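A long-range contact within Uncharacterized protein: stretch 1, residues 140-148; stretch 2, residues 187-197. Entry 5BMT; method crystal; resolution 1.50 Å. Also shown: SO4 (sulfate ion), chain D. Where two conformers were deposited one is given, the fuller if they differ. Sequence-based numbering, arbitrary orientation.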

# COMPACT_ATOMS: atom_id res chain seq x y z
N SER A 140 1.37 4.76 11.77
CA SER A 140 2.45 5.24 12.59
C SER A 140 3.40 4.13 12.96
O SER A 140 3.07 2.95 12.84
CB SER A 140 1.88 5.89 13.85
OG SER A 140 1.08 4.99 14.61
N MSE A 141 4.49 4.50 13.60
CA MSE A 141 5.39 3.50 14.12
C MSE A 141 6.37 4.16 15.04
O MSE A 141 6.54 5.38 15.01
CB MSE A 141 6.12 2.69 13.03
CG MSE A 141 6.76 3.52 11.94
SE MSE A 141 8.33 2.59 11.31
CE MSE A 141 9.34 2.99 12.64
N ASP A 142 6.98 3.33 15.89
CA ASP A 142 8.00 3.76 16.81
C ASP A 142 9.35 3.49 16.14
O ASP A 142 9.73 2.34 15.99
CB ASP A 142 7.84 3.00 18.14
CG ASP A 142 8.96 3.19 19.14
OD1 ASP A 142 9.68 4.23 19.05
OD2 ASP A 142 9.12 2.33 20.03
N SER A 143 10.04 4.56 15.68
CA SER A 143 11.37 4.47 15.06
C SER A 143 12.48 3.95 16.02
O SER A 143 13.56 3.60 15.55
CB SER A 143 11.78 5.81 14.47
OG SER A 143 12.03 6.79 15.47
N ASN A 144 12.21 3.90 17.33
CA ASN A 144 13.18 3.40 18.32
C ASN A 144 12.97 1.91 18.63
O ASN A 144 13.73 1.35 19.41
CB ASN A 144 13.09 4.21 19.63
CG ASN A 144 13.53 5.64 19.50
OD1 ASN A 144 14.35 5.99 18.65
ND2 ASN A 144 13.04 6.49 20.39
N GLN A 145 11.92 1.29 18.05
CA GLN A 145 11.58 -0.11 18.28
C GLN A 145 12.67 -1.04 17.81
O GLN A 145 13.33 -0.80 16.80
CB GLN A 145 10.25 -0.51 17.57
CG GLN A 145 10.40 -0.84 16.07
CD GLN A 145 9.11 -1.24 15.41
OE1 GLN A 145 8.82 -2.41 15.24
NE2 GLN A 145 8.31 -0.27 15.01
N GLU A 146 12.85 -2.12 18.54
CA GLU A 146 13.73 -3.18 18.10
C GLU A 146 12.85 -4.21 17.43
O GLU A 146 11.77 -4.50 17.97
CB GLU A 146 14.54 -3.76 19.26
CG GLU A 146 15.71 -2.87 19.67
CD GLU A 146 16.76 -2.59 18.61
OE1 GLU A 146 17.12 -3.52 17.85
OE2 GLU A 146 17.26 -1.44 18.56
N PRO A 147 13.21 -4.73 16.23
CA PRO A 147 12.33 -5.73 15.60
C PRO A 147 12.36 -7.02 16.41
O PRO A 147 13.26 -7.22 17.25
CB PRO A 147 12.93 -5.87 14.19
CG PRO A 147 14.41 -5.58 14.40
CD PRO A 147 14.43 -4.48 15.43
N GLU A 148 11.37 -7.88 16.22
CA GLU A 148 11.27 -9.10 17.02
C GLU A 148 10.90 -10.31 16.17
O GLU A 148 10.43 -10.16 15.05
CB GLU A 148 10.24 -8.90 18.15
CG GLU A 148 8.80 -8.73 17.68
CD GLU A 148 7.79 -8.34 18.73
OE1 GLU A 148 7.79 -8.95 19.83
OE2 GLU A 148 6.94 -7.47 18.43
N THR A 187 10.78 7.31 3.23
CA THR A 187 11.65 7.45 4.41
C THR A 187 11.67 6.16 5.22
O THR A 187 12.71 5.85 5.81
CB THR A 187 11.28 8.66 5.25
OG1 THR A 187 9.95 8.49 5.71
CG2 THR A 187 11.41 9.98 4.44
N LEU A 188 10.56 5.39 5.21
CA LEU A 188 10.57 4.10 5.90
C LEU A 188 11.60 3.19 5.26
O LEU A 188 12.39 2.55 5.96
CB LEU A 188 9.19 3.45 5.84
CG LEU A 188 9.10 2.11 6.58
CD1 LEU A 188 9.17 2.30 8.07
CD2 LEU A 188 7.87 1.36 6.23
N TYR A 189 11.60 3.15 3.92
CA TYR A 189 12.57 2.29 3.24
C TYR A 189 14.00 2.67 3.60
O TYR A 189 14.78 1.78 3.93
CB TYR A 189 12.37 2.44 1.71
CG TYR A 189 13.39 1.64 0.92
CD1 TYR A 189 13.15 0.31 0.57
CD2 TYR A 189 14.60 2.21 0.52
CE1 TYR A 189 14.09 -0.43 -0.15
CE2 TYR A 189 15.54 1.48 -0.21
CZ TYR A 189 15.27 0.17 -0.56
OH TYR A 189 16.21 -0.56 -1.25
N SER A 190 14.35 3.97 3.51
CA SER A 190 15.71 4.41 3.80
C SER A 190 16.10 4.08 5.22
O SER A 190 17.23 3.61 5.45
CB SER A 190 15.87 5.91 3.54
OG SER A 190 15.59 6.18 2.18
N MSE A 191 15.18 4.28 6.19
CA MSE A 191 15.50 4.01 7.57
C MSE A 191 15.69 2.52 7.82
O MSE A 191 16.69 2.14 8.45
CB MSE A 191 14.42 4.58 8.49
CG MSE A 191 14.76 4.43 9.97
SE MSE A 191 13.32 5.08 11.07
CE MSE A 191 12.08 3.76 10.65
N LEU A 192 14.75 1.68 7.38
CA LEU A 192 14.87 0.23 7.63
C LEU A 192 15.99 -0.39 6.81
O LEU A 192 16.62 -1.33 7.30
CB LEU A 192 13.55 -0.51 7.42
CG LEU A 192 12.40 0.00 8.32
CD1 LEU A 192 11.13 -0.80 8.11
CD2 LEU A 192 12.79 -0.06 9.80
N LYS A 193 16.30 0.14 5.61
CA LYS A 193 17.44 -0.36 4.85
C LYS A 193 18.73 -0.12 5.64
O LYS A 193 19.59 -1.01 5.68
CB LYS A 193 17.53 0.30 3.47
CG LYS A 193 18.83 0.01 2.71
CD LYS A 193 18.81 0.68 1.36
CE LYS A 193 20.15 0.57 0.67
NZ LYS A 193 20.25 1.52 -0.48
N GLY A 194 18.86 1.06 6.25
CA GLY A 194 20.04 1.41 7.03
C GLY A 194 20.20 0.48 8.22
O GLY A 194 21.29 -0.06 8.42
N LYS A 195 19.11 0.24 8.97
CA LYS A 195 19.14 -0.63 10.16
C LYS A 195 19.39 -2.11 9.78
O LYS A 195 20.21 -2.77 10.41
CB LYS A 195 17.81 -0.54 10.94
CG LYS A 195 17.54 0.81 11.59
CD LYS A 195 16.18 0.84 12.26
CE LYS A 195 15.83 2.20 12.85
NZ LYS A 195 16.45 2.41 14.18
N GLU A 196 18.67 -2.61 8.76
CA GLU A 196 18.79 -4.02 8.42
C GLU A 196 20.08 -4.34 7.66
O GLU A 196 20.65 -5.42 7.91
CB GLU A 196 17.55 -4.52 7.68
CG GLU A 196 16.34 -4.59 8.61
CD GLU A 196 16.64 -5.30 9.92
OE1 GLU A 196 16.97 -6.51 9.87
OE2 GLU A 196 16.71 -4.63 10.98
N SER A 197 20.60 -3.43 6.81
CA SER A 197 21.89 -3.71 6.15
C SER A 197 23.02 -3.75 7.20
O SER A 197 23.90 -4.62 7.14
CB SER A 197 22.19 -2.69 5.05
OG SER A 197 22.38 -1.40 5.61
S SO4 D . 17.84 5.09 -0.21
O1 SO4 D . 16.44 5.45 -0.43
O2 SO4 D . 18.23 4.04 -1.16
O3 SO4 D . 18.68 6.27 -0.42
O4 SO4 D . 18.03 4.60 1.15
O HOH W 1 15.34 0.31 15.59

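The contact sets an irregular segment, residues 140-148, against one side of a helix that spans all of 187-197 and extends beyond it at both ends. The backbones stay well apart: Ser143 CA lies 8.6 Å from Met191 CA, and Pro147 CA lies 9.8 Å from Glu196 CA. At this spacing the helix reaches the loop through its side chains, which meet both side chains and backbone carbonyls there; the buried area is modest, 238 Å² summed over both sides.

Ser140 does not reach the helix, so the contact begins at Met141, modelled as selenomethionine. Its CA-to-CB bond points toward the helix, and the side chain (chi1 p, chi3 m) meets two residues one helical turn apart. Met141 SE lies 3.4 Å from CD1 of Leu188, while Met141 CE lies 3.5 Å from CE of Met191, also selenomethionine. These are apolar contacts at van der Waals range. Leu188 points sideways at its CB, but its chain end comes nearer; Met191 points toward the loop from the start, with chi1 and chi2 both t.

Asp142 points away and organizes the loop instead. It opens a type I turn closed by the backbone bond from Gln145 N to Asp142 O, 3.2 Å. Asn144 N donates to Asp142 OD1 at 3.1 Å, and Gln145 NE2 donates to Asp142 O, also at 3.1 Å; N-H...acceptor angles of 153° and 156° support both side-chain bonds.

Within this turn, Ser143 makes two different contacts. Its CB packs 3.8 Å from SE of Met191, and its carbonyl accepts the direct hydrogen bond across the interface, a weak one, with Lys195 NZ 3.4 Å from Ser143 O. Lys195 lies one turn beyond Met191, with Lys195 N bonded to Met191 O at 3.1 Å, so the apolar and polar contacts follow one another along the same side of the helix.

Gln145 contributes through its backbone: water 1 donates to Gln145 O at 2.6 Å and accepts from Lys195 NZ at 2.8 Å. The ammonium group thus reaches the turn both directly, through Ser143, and through a water, with the shorter distances on the solvent-mediated route.

Pro147 points toward the helix and places its CG 4.2 Å from OE2 of Glu196. This is a loose approach without a hydrogen bond, since the proline ring carbon offers no conventional donor; both Glu196 carboxylate oxygens are hydrogen-bonded elsewhere in the structure. Glu148 is out of reach, so the contact ends at Pro147.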